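Local coordinates for hypothetical protein Atu1913 (Agrobacterium tumefaciens, PDB 2B1Y) that is of unknown function but forms a two-chain assembly in which beta-sheet runs on from one subunit into the other, at residues Phe6-Tyr11 against Gln41-Leu46; Ile63-Pro66 against His70-Leu73; Leu73-Glu78 against Ala84-Lys89. All coordinates share one frame; numbering follows the deposited sequence. Where two conformers were deposited one is given.

Contact 1 of 3, residues Phe6-Tyr11 against Gln41-Leu46; sequences FRYTHY and QRFTEL. With SO4 (sulfate ion), chain D.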
loop_
_atom_site.group_PDB
_atom_site.type_symbol
_atom_site.label_atom_id
_atom_site.label_comp_id
_atom_site.label_asym_id
_atom_site.label_seq_id
_atom_site.Cartn_x
_atom_site.Cartn_y
_atom_site.Cartn_z
ATOM N N PHE A 6 0.697 10.650 -2.709
ATOM C CA PHE A 6 1.455 11.493 -1.746
ATOM C C PHE A 6 2.837 11.774 -2.331
ATOM O O PHE A 6 3.254 11.089 -3.266
ATOM C CB PHE A 6 1.596 10.780 -0.403
ATOM C CG PHE A 6 2.148 9.377 -0.515
ATOM C CD1 PHE A 6 1.284 8.287 -0.587
ATOM C CD2 PHE A 6 3.541 9.147 -0.582
ATOM C CE1 PHE A 6 1.801 6.970 -0.704
ATOM C CE2 PHE A 6 4.047 7.843 -0.698
ATOM C CZ PHE A 6 3.176 6.761 -0.765
ATOM N N ARG A 7 3.555 12.759 -1.789
ATOM C CA ARG A 7 4.851 13.127 -2.322
ATOM C C ARG A 7 5.933 12.253 -1.690
ATOM O O ARG A 7 5.772 11.758 -0.586
ATOM C CB ARG A 7 5.166 14.618 -2.085
ATOM C CG ARG A 7 4.227 15.624 -2.840
ATOM C CD ARG A 7 4.757 17.036 -2.747
ATOM N NE ARG A 7 6.022 17.091 -3.457
ATOM C CZ ARG A 7 7.078 17.793 -3.082
ATOM N NH1 ARG A 7 8.169 17.722 -3.807
ATOM N NH2 ARG A 7 7.036 18.547 -1.995
ATOM N N TYR A 8 7.031 12.085 -2.387
ATOM C CA TYR A 8 8.135 11.276 -1.843
ATOM C C TYR A 8 9.445 11.669 -2.503
ATOM O O TYR A 8 9.464 12.309 -3.572
ATOM C CB TYR A 8 7.876 9.763 -2.043
ATOM C CG TYR A 8 7.980 9.328 -3.482
ATOM C CD1 TYR A 8 6.913 9.528 -4.354
ATOM C CD2 TYR A 8 9.147 8.742 -3.979
ATOM C CE1 TYR A 8 7.006 9.153 -5.688
ATOM C CE2 TYR A 8 9.254 8.370 -5.311
ATOM C CZ TYR A 8 8.160 8.583 -6.156
ATOM O OH TYR A 8 8.217 8.208 -7.474
ATOM N N THR A 9 10.546 11.250 -1.875
ATOM C CA THR A 9 11.855 11.424 -2.437
ATOM C C THR A 9 12.510 10.055 -2.521
ATOM O O THR A 9 12.459 9.306 -1.564
ATOM C CB THR A 9 12.730 12.244 -1.477
ATOM O OG1 THR A 9 12.166 13.547 -1.323
ATOM C CG2 THR A 9 14.149 12.346 -2.033
ATOM N N HIS A 10 13.102 9.733 -3.663
ATOM C CA HIS A 10 13.676 8.409 -3.886
ATOM C C HIS A 10 15.184 8.503 -4.082
ATOM O O HIS A 10 15.622 9.133 -5.035
ATOM C CB HIS A 10 13.008 7.778 -5.137
ATOM C CG HIS A 10 13.712 6.561 -5.664
ATOM N ND1 HIS A 10 13.865 6.311 -7.019
ATOM C CD2 HIS A 10 14.338 5.549 -5.019
ATOM C CE1 HIS A 10 14.535 5.185 -7.180
ATOM N NE2 HIS A 10 14.836 4.700 -5.985
ATOM N N TYR A 11 15.969 7.899 -3.188
ATOM C CA TYR A 11 17.414 7.705 -3.403
ATOM C C TYR A 11 17.652 6.268 -3.894
ATOM O O TYR A 11 17.350 5.306 -3.191
ATOM C CB TYR A 11 18.249 7.942 -2.113
ATOM C CG TYR A 11 18.012 9.281 -1.449
ATOM C CD1 TYR A 11 18.865 10.357 -1.714
ATOM C CD2 TYR A 11 16.934 9.482 -0.569
ATOM C CE1 TYR A 11 18.673 11.621 -1.138
ATOM C CE2 TYR A 11 16.720 10.784 0.030
ATOM C CZ TYR A 11 17.612 11.830 -0.281
ATOM O OH TYR A 11 17.440 13.082 0.249
ATOM N N GLN A 41 9.694 -1.580 -6.858
ATOM C CA GLN A 41 8.709 -1.692 -7.928
ATOM C C GLN A 41 7.276 -1.744 -7.371
ATOM O O GLN A 41 6.391 -1.074 -7.888
ATOM C CB GLN A 41 9.018 -2.881 -8.820
ATOM C CG GLN A 41 10.237 -2.647 -9.723
ATOM C CD GLN A 41 10.068 -1.427 -10.659
ATOM O OE1 GLN A 41 11.010 -0.631 -10.854
ATOM N NE2 GLN A 41 8.861 -1.273 -11.230
ATOM N N ARG A 42 7.082 -2.497 -6.285
ATOM C CA ARG A 42 5.809 -2.512 -5.558
ATOM C C ARG A 42 5.415 -1.107 -5.063
ATOM O O ARG A 42 4.289 -0.662 -5.278
ATOM C CB ARG A 42 5.856 -3.530 -4.414
ATOM C CG ARG A 42 6.084 -4.968 -4.887
ATOM C CD ARG A 42 6.059 -5.986 -3.757
ATOM N NE ARG A 42 6.287 -7.333 -4.287
ATOM C CZ ARG A 42 7.385 -8.069 -4.084
ATOM N NH1 ARG A 42 8.397 -7.620 -3.346
ATOM N NH2 ARG A 42 7.483 -9.263 -4.632
ATOM N N PHE A 43 6.338 -0.393 -4.418
ATOM C CA PHE A 43 6.067 0.966 -3.976
ATOM C C PHE A 43 5.521 1.868 -5.115
ATOM O O PHE A 43 4.528 2.581 -4.930
ATOM C CB PHE A 43 7.342 1.592 -3.387
ATOM C CG PHE A 43 7.175 3.018 -2.945
ATOM C CD1 PHE A 43 6.618 3.311 -1.694
ATOM C CD2 PHE A 43 7.605 4.067 -3.760
ATOM C CE1 PHE A 43 6.463 4.633 -1.276
ATOM C CE2 PHE A 43 7.450 5.373 -3.332
ATOM C CZ PHE A 43 6.905 5.640 -2.077
ATOM N N THR A 44 6.157 1.832 -6.278
ATOM C CA THR A 44 5.738 2.713 -7.376
ATOM C C THR A 44 4.326 2.368 -7.848
ATOM O O THR A 44 3.600 3.245 -8.314
ATOM C CB THR A 44 6.700 2.702 -8.578
ATOM O OG1 THR A 44 6.622 1.438 -9.248
ATOM C CG2 THR A 44 8.138 2.994 -8.128
ATOM N N GLU A 45 3.941 1.095 -7.707
ATOM C CA GLU A 45 2.568 0.672 -7.996
ATOM C C GLU A 45 1.599 1.255 -6.995
ATOM O O GLU A 45 0.529 1.712 -7.385
ATOM C CB GLU A 45 2.449 -0.865 -8.096
ATOM C CG GLU A 45 3.388 -1.517 -9.128
ATOM C CD GLU A 45 3.175 -1.026 -10.555
ATOM O OE1 GLU A 45 2.106 -1.320 -11.126
ATOM O OE2 GLU A 45 4.069 -0.345 -11.110
ATOM N N LEU A 46 1.980 1.304 -5.733
ATOM C CA LEU A 46 1.072 1.782 -4.715
ATOM C C LEU A 46 0.892 3.321 -4.675
ATOM O O LEU A 46 -0.044 3.832 -4.048
ATOM C CB LEU A 46 1.436 1.130 -3.372
ATOM C CG LEU A 46 1.513 -0.415 -3.508
ATOM C CD1 LEU A 46 2.288 -1.062 -2.356
ATOM C CD2 LEU A 46 0.147 -1.084 -3.682
HETATM S S SO4 D . 10.892 -10.457 -3.852
HETATM O O1 SO4 D . 10.193 -10.163 -5.106
HETATM O O2 SO4 D . 10.798 -9.299 -2.962
HETATM O O3 SO4 D . 10.272 -11.604 -3.199
HETATM O O4 SO4 D . 12.292 -10.766 -4.134
#

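Contact 2 of 3, residues Ile63-Pro66 against His70-Leu73; sequences IAVP and HWHL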
loop_
_atom_site.group_PDB
_atom_site.type_symbol
_atom_site.label_atom_id
_atom_site.label_comp_id
_atom_site.label_asym_id
_atom_site.label_seq_id
_atom_site.Cartn_x
_atom_site.Cartn_y
_atom_site.Cartn_z
ATOM N N ILE A 63 -22.526 -0.181 -1.908
ATOM C CA ILE A 63 -21.552 0.610 -2.644
ATOM C C ILE A 63 -22.037 0.547 -4.091
ATOM O O ILE A 63 -22.339 -0.527 -4.597
ATOM C CB ILE A 63 -20.112 -0.000 -2.603
ATOM C CG1 ILE A 63 -19.570 -0.147 -1.183
ATOM C CG2 ILE A 63 -19.114 0.877 -3.451
ATOM C CD1 ILE A 63 -18.095 -0.649 -1.126
ATOM N N ALA A 64 -22.135 1.695 -4.756
ATOM C CA ALA A 64 -22.616 1.717 -6.129
ATOM C C ALA A 64 -21.407 1.839 -7.045
ATOM O O ALA A 64 -20.466 2.582 -6.753
ATOM C CB ALA A 64 -23.565 2.889 -6.334
ATOM N N VAL A 65 -21.407 1.074 -8.118
ATOM C CA VAL A 65 -20.294 1.072 -9.045
ATOM C C VAL A 65 -20.385 2.420 -9.792
ATOM O O VAL A 65 -21.459 2.770 -10.256
ATOM C CB VAL A 65 -20.450 -0.114 -9.994
ATOM C CG1 VAL A 65 -19.550 0.024 -11.170
ATOM C CG2 VAL A 65 -20.230 -1.470 -9.221
ATOM N N PRO A 66 -19.293 3.200 -9.845
ATOM C CA PRO A 66 -19.346 4.554 -10.460
ATOM C C PRO A 66 -19.273 4.673 -12.003
ATOM O O PRO A 66 -19.693 5.704 -12.561
ATOM C CB PRO A 66 -18.121 5.239 -9.866
ATOM C CG PRO A 66 -17.117 4.085 -9.727
ATOM C CD PRO A 66 -17.967 2.918 -9.253
ATOM N N HIS A 70 -14.711 -3.614 -15.535
ATOM C CA HIS A 70 -14.477 -4.869 -14.812
ATOM C C HIS A 70 -14.127 -4.464 -13.387
ATOM O O HIS A 70 -13.188 -3.707 -13.159
ATOM C CB HIS A 70 -13.279 -5.571 -15.437
ATOM C CG HIS A 70 -13.049 -6.984 -14.991
ATOM N ND1 HIS A 70 -12.515 -7.933 -15.842
ATOM C CD2 HIS A 70 -13.219 -7.607 -13.800
ATOM C CE1 HIS A 70 -12.389 -9.084 -15.201
ATOM N NE2 HIS A 70 -12.808 -8.914 -13.961
ATOM N N TRP A 71 -14.884 -4.995 -12.432
ATOM C CA TRP A 71 -14.775 -4.613 -11.011
ATOM C C TRP A 71 -14.334 -5.795 -10.156
ATOM O O TRP A 71 -14.607 -6.947 -10.485
ATOM C CB TRP A 71 -16.103 -4.020 -10.492
ATOM C CG TRP A 71 -16.337 -2.635 -11.043
ATOM C CD1 TRP A 71 -17.138 -2.303 -12.100
ATOM C CD2 TRP A 71 -15.710 -1.418 -10.607
ATOM N NE1 TRP A 71 -17.077 -0.951 -12.327
ATOM C CE2 TRP A 71 -16.215 -0.378 -11.424
ATOM C CE3 TRP A 71 -14.817 -1.100 -9.571
ATOM C CZ2 TRP A 71 -15.832 0.959 -11.269
ATOM C CZ3 TRP A 71 -14.417 0.228 -9.421
ATOM C CH2 TRP A 71 -14.927 1.245 -10.273
ATOM N N HIS A 72 -13.629 -5.483 -9.054
ATOM C CA HIS A 72 -13.160 -6.486 -8.098
ATOM C C HIS A 72 -13.519 -5.982 -6.707
ATOM O O HIS A 72 -13.402 -4.813 -6.469
ATOM C CB HIS A 72 -11.632 -6.606 -8.188
ATOM C CG HIS A 72 -11.158 -7.151 -9.499
ATOM N ND1 HIS A 72 -10.939 -8.493 -9.714
ATOM C CD2 HIS A 72 -10.951 -6.538 -10.693
ATOM C CE1 HIS A 72 -10.546 -8.679 -10.962
ATOM N NE2 HIS A 72 -10.574 -7.516 -11.584
ATOM N N LEU A 73 -13.998 -6.856 -5.827
ATOM C CA LEU A 73 -14.340 -6.442 -4.474
ATOM C C LEU A 73 -13.408 -7.194 -3.543
ATOM O O LEU A 73 -13.333 -8.443 -3.609
ATOM C CB LEU A 73 -15.793 -6.797 -4.149
ATOM C CG LEU A 73 -16.177 -6.471 -2.704
ATOM C CD1 LEU A 73 -16.204 -4.960 -2.580
ATOM C CD2 LEU A 73 -17.495 -7.102 -2.372
#

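Contact 3 of 3, residues Leu73-Glu78 against Ala84-Lys89; sequences LIIDAE and AESSVK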
loop_
_atom_site.group_PDB
_atom_site.type_symbol
_atom_site.label_atom_id
_atom_site.label_comp_id
_atom_site.label_asym_id
_atom_site.label_seq_id
_atom_site.Cartn_x
_atom_site.Cartn_y
_atom_site.Cartn_z
ATOM N N LEU A 73 -13.998 -6.856 -5.827
ATOM C CA LEU A 73 -14.340 -6.442 -4.474
ATOM C C LEU A 73 -13.408 -7.194 -3.543
ATOM O O LEU A 73 -13.333 -8.443 -3.609
ATOM C CB LEU A 73 -15.793 -6.797 -4.149
ATOM C CG LEU A 73 -16.177 -6.471 -2.704
ATOM C CD1 LEU A 73 -16.204 -4.960 -2.580
ATOM C CD2 LEU A 73 -17.495 -7.102 -2.372
ATOM N N ILE A 74 -12.723 -6.442 -2.692
ATOM C CA ILE A 74 -11.829 -7.035 -1.705
ATOM C C ILE A 74 -12.403 -6.815 -0.349
ATOM O O ILE A 74 -12.755 -5.694 -0.012
ATOM C CB ILE A 74 -10.420 -6.389 -1.758
ATOM C CG1 ILE A 74 -9.766 -6.682 -3.097
ATOM C CG2 ILE A 74 -9.547 -6.826 -0.547
ATOM C CD1 ILE A 74 -9.646 -8.103 -3.482
ATOM N N ILE A 75 -12.470 -7.883 0.437
ATOM C CA ILE A 75 -12.696 -7.779 1.881
ATOM C C ILE A 75 -11.383 -8.155 2.545
ATOM O O ILE A 75 -10.817 -9.198 2.228
ATOM C CB ILE A 75 -13.787 -8.780 2.365
ATOM C CG1 ILE A 75 -15.069 -8.604 1.516
ATOM C CG2 ILE A 75 -14.041 -8.611 3.861
ATOM C CD1 ILE A 75 -15.664 -7.250 1.581
ATOM N N ASP A 76 -10.880 -7.321 3.450
ATOM C CA ASP A 76 -9.550 -7.644 3.977
ATOM C C ASP A 76 -9.307 -7.190 5.396
ATOM O O ASP A 76 -9.980 -6.303 5.929
ATOM C CB ASP A 76 -8.455 -7.090 3.052
ATOM C CG ASP A 76 -8.325 -5.569 3.153
ATOM O OD1 ASP A 76 -8.917 -4.854 2.335
ATOM O OD2 ASP A 76 -7.690 -5.090 4.110
ATOM N N ALA A 77 -8.292 -7.801 5.994
ATOM C CA ALA A 77 -8.004 -7.606 7.394
ATOM C C ALA A 77 -6.817 -6.675 7.636
ATOM O O ALA A 77 -6.227 -6.714 8.717
ATOM C CB ALA A 77 -7.767 -8.954 8.059
ATOM N N GLU A 78 -6.469 -5.822 6.676
ATOM C CA GLU A 78 -5.360 -4.891 6.931
ATOM C C GLU A 78 -5.619 -3.983 8.153
ATOM O O GLU A 78 -6.583 -3.253 8.173
ATOM C CB GLU A 78 -5.049 -4.050 5.690
ATOM C CG GLU A 78 -3.869 -3.112 5.948
ATOM C CD GLU A 78 -3.413 -2.314 4.729
ATOM O OE1 GLU A 78 -4.231 -1.998 3.841
ATOM O OE2 GLU A 78 -2.202 -1.984 4.684
ATOM N N ALA A 84 -12.950 -11.096 8.261
ATOM C CA ALA A 84 -14.399 -11.249 8.376
ATOM C C ALA A 84 -14.916 -12.293 7.386
ATOM O O ALA A 84 -14.343 -12.451 6.291
ATOM C CB ALA A 84 -15.109 -9.862 8.085
ATOM N N GLU A 85 -15.958 -13.039 7.768
ATOM C CA GLU A 85 -16.786 -13.724 6.784
ATOM C C GLU A 85 -17.593 -12.670 6.033
ATOM O O GLU A 85 -17.998 -11.626 6.593
ATOM C CB GLU A 85 -17.771 -14.691 7.410
ATOM C CG GLU A 85 -17.383 -16.156 7.264
ATOM C CD GLU A 85 -16.599 -16.635 8.426
ATOM O OE1 GLU A 85 -17.142 -16.577 9.562
ATOM O OE2 GLU A 85 -15.438 -17.077 8.219
ATOM N N SER A 86 -17.880 -12.959 4.781
ATOM C CA SER A 86 -18.530 -11.974 3.961
ATOM C C SER A 86 -19.403 -12.619 2.885
ATOM O O SER A 86 -19.267 -13.814 2.554
ATOM C CB SER A 86 -17.490 -11.047 3.321
ATOM O OG SER A 86 -16.709 -11.736 2.352
ATOM N N SER A 87 -20.311 -11.808 2.368
ATOM C CA SER A 87 -21.122 -12.168 1.208
ATOM C C SER A 87 -21.403 -10.897 0.432
ATOM O O SER A 87 -21.350 -9.779 0.988
ATOM C CB SER A 87 -22.387 -12.933 1.611
ATOM O OG SER A 87 -23.320 -12.061 2.208
ATOM N N VAL A 88 -21.636 -11.045 -0.870
ATOM C CA VAL A 88 -21.952 -9.916 -1.729
ATOM C C VAL A 88 -23.138 -10.270 -2.662
ATOM O O VAL A 88 -23.177 -11.345 -3.264
ATOM C CB VAL A 88 -20.697 -9.361 -2.511
ATOM C CG1 VAL A 88 -20.048 -10.401 -3.386
ATOM C CG2 VAL A 88 -21.070 -8.099 -3.334
ATOM N N LYS A 89 -24.113 -9.372 -2.736
ATOM C CA LYS A 89 -25.291 -9.557 -3.585
ATOM C C LYS A 89 -25.232 -8.392 -4.545
ATOM O O LYS A 89 -25.055 -7.244 -4.137
ATOM C CB LYS A 89 -26.576 -9.544 -2.743
ATOM C CG LYS A 89 -27.833 -9.918 -3.471
ATOM C CD LYS A 89 -29.055 -9.787 -2.559
ATOM C CE LYS A 89 -30.004 -10.960 -2.796
ATOM N NZ LYS A 89 -31.489 -10.699 -2.592
#

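Contact 1 of 3, residues Phe6-Tyr11 against Gln41-Leu46
F43 of helix 37-46 points its ring at Y8 of strand 8-16 and at F6 just before that strand. The Y8 pair is a T-shaped (edge-to-face) stack. F43 gives the edge and Y8 the face. The centroids of the F43 and Y8 rings are 5.3 Å apart and the planes stand at 79°. F43 CE2 does the touching, 3.8 Å from Y8 CD2, and sits over the rim of the tyrosine ring rather than its middle. F6 comes from the opposite direction and offers its own edge. F43 CZ lies 3.9 Å from F6 CE2, and F43 CE1 is in the plane of the F6 ring. The first torsion of F43 places CG anti to the backbone N (chi1 178°), and the ring leaves the helix toward the strand. F6 and Y8 both also touch L47.

R42 serves another side of the helix. Its NH1 bonds sulfate O2 at 3.0 Å, almost straight at 179°, and its NH2 bonds sulfate O1 at 2.9 Å along a more bent path. The sulfate is probably from the crystallisation liquor. Y8 to Y11 pair with an antiparallel strand of the second subunit. No hydrogen bond joins the two segments. Helix 37-46 is therefore held against strand 8-16 and the loop before it by aromatic packing on the buried F43, while the charged chemistry stays with R42 and the anion.

Contact 2 of 3, residues Ile63-Pro66 against His70-Leu73
V65 and P66 follow the end of strand 61-64 and pass W71 of strand 69-76 in roughly the opposite direction, with 8.2 Å between V65 CA and W71 CA and no hydrogen bond across. Side chains alone make the contact. W71 is buried and does most of the touching. Its CG stands beside its own backbone N (chi1 -73°), and from there the indole spans the gap to V65 and P66. V65 lies over one face of the indole, offset toward the rim, with V65 CB about 4.2 Å from W71 NE1. Its CG1, anti to the backbone N (chi1 165°), is turned onto the five-membered ring. The model brings this methyl too close to the indole nitrogen, so the exact fit there is doubtful. P66 meets the six-membered ring at a slant. P66 CD lies 3.5 Å from W71 CZ2, and P66 CG lies 3.6 Å from W71 CH2.

Strands 61-64 and 69-76 follow each other and run antiparallel within the DUF1883 domain. With no backbone bond between these two segments, the pair is not a hydrogen-bonded hairpin here. Each strand instead extends a sheet of the second subunit: I63, A64 and residues H70 to L73 all pair in antiparallel ladders with that chain. The short link between the strands supplies a polar partner. W71 NE1 donates to the backbone O of E67, which ties the indole to the link and probably limits its rotation. The second subunit adds to the packing. V65 touches L16 of the second subunit, and W71 touches M35 of the second subunit.

Contact 3 of 3, residues Leu73-Glu78 against Ala84-Lys89
No ring takes part where L73 and I75 meet V88 and S86; the flat group nearby is the carboxylate of D76, at the margin of the contact. Its OD2 accepts from E78 N at 2.9 Å with the anti lone pair, at an N-H...O angle of 158°. D76 also has outside partners: OD1 forms a salt bridge with R33 of the second subunit, and OD2 accepts from N31 of the second subunit.

The contact itself is small and mostly apolar. The L73 and V88 side chains meet end-on across the gap, tip to tip. L73 CD2 lies 3.8 Å from V88 CG2, the methyl set anti to the valine backbone N, and 3.9 Å from V88 CB. I75 turns CG1 to S86, 3.6 Å from S86 OG and 3.9 Å from S86 CB. S86 OG is hydrogen-bonded to Y11 OH of the second subunit; its contact with I75 CG1 is packing.

The strands run in opposite directions without bonding to each other. Each instead pairs with a strand of the second subunit. The Asx turn at D76 ends this run, in a dimer whose beta-sheet runs on across the interface, consistent with intertwined subunits.

In the fold
Contact 2 is buried, while contacts 1 and 3 are partly buried. Contacts 2 and 3 share L73 and use strand 69-76, with centres 13 Å apart. Contact 1 lies on the opposite side of the chain's centre, 26 and 28 Å from their centres, and joins a helix to the N-terminal part. Its chemistry is aromatic on aromatic. Contact 2 sets aliphatic groups against one indole, and contact 3 sets aliphatic groups against each other and a serine. Across the interface, contact 1 of one chain meets the other chain's copies of the strands of contacts 2 and 3: H10 bonds H72 of the second subunit and Y11 OH bonds its S86 OG, consistent with an interlocked dimer.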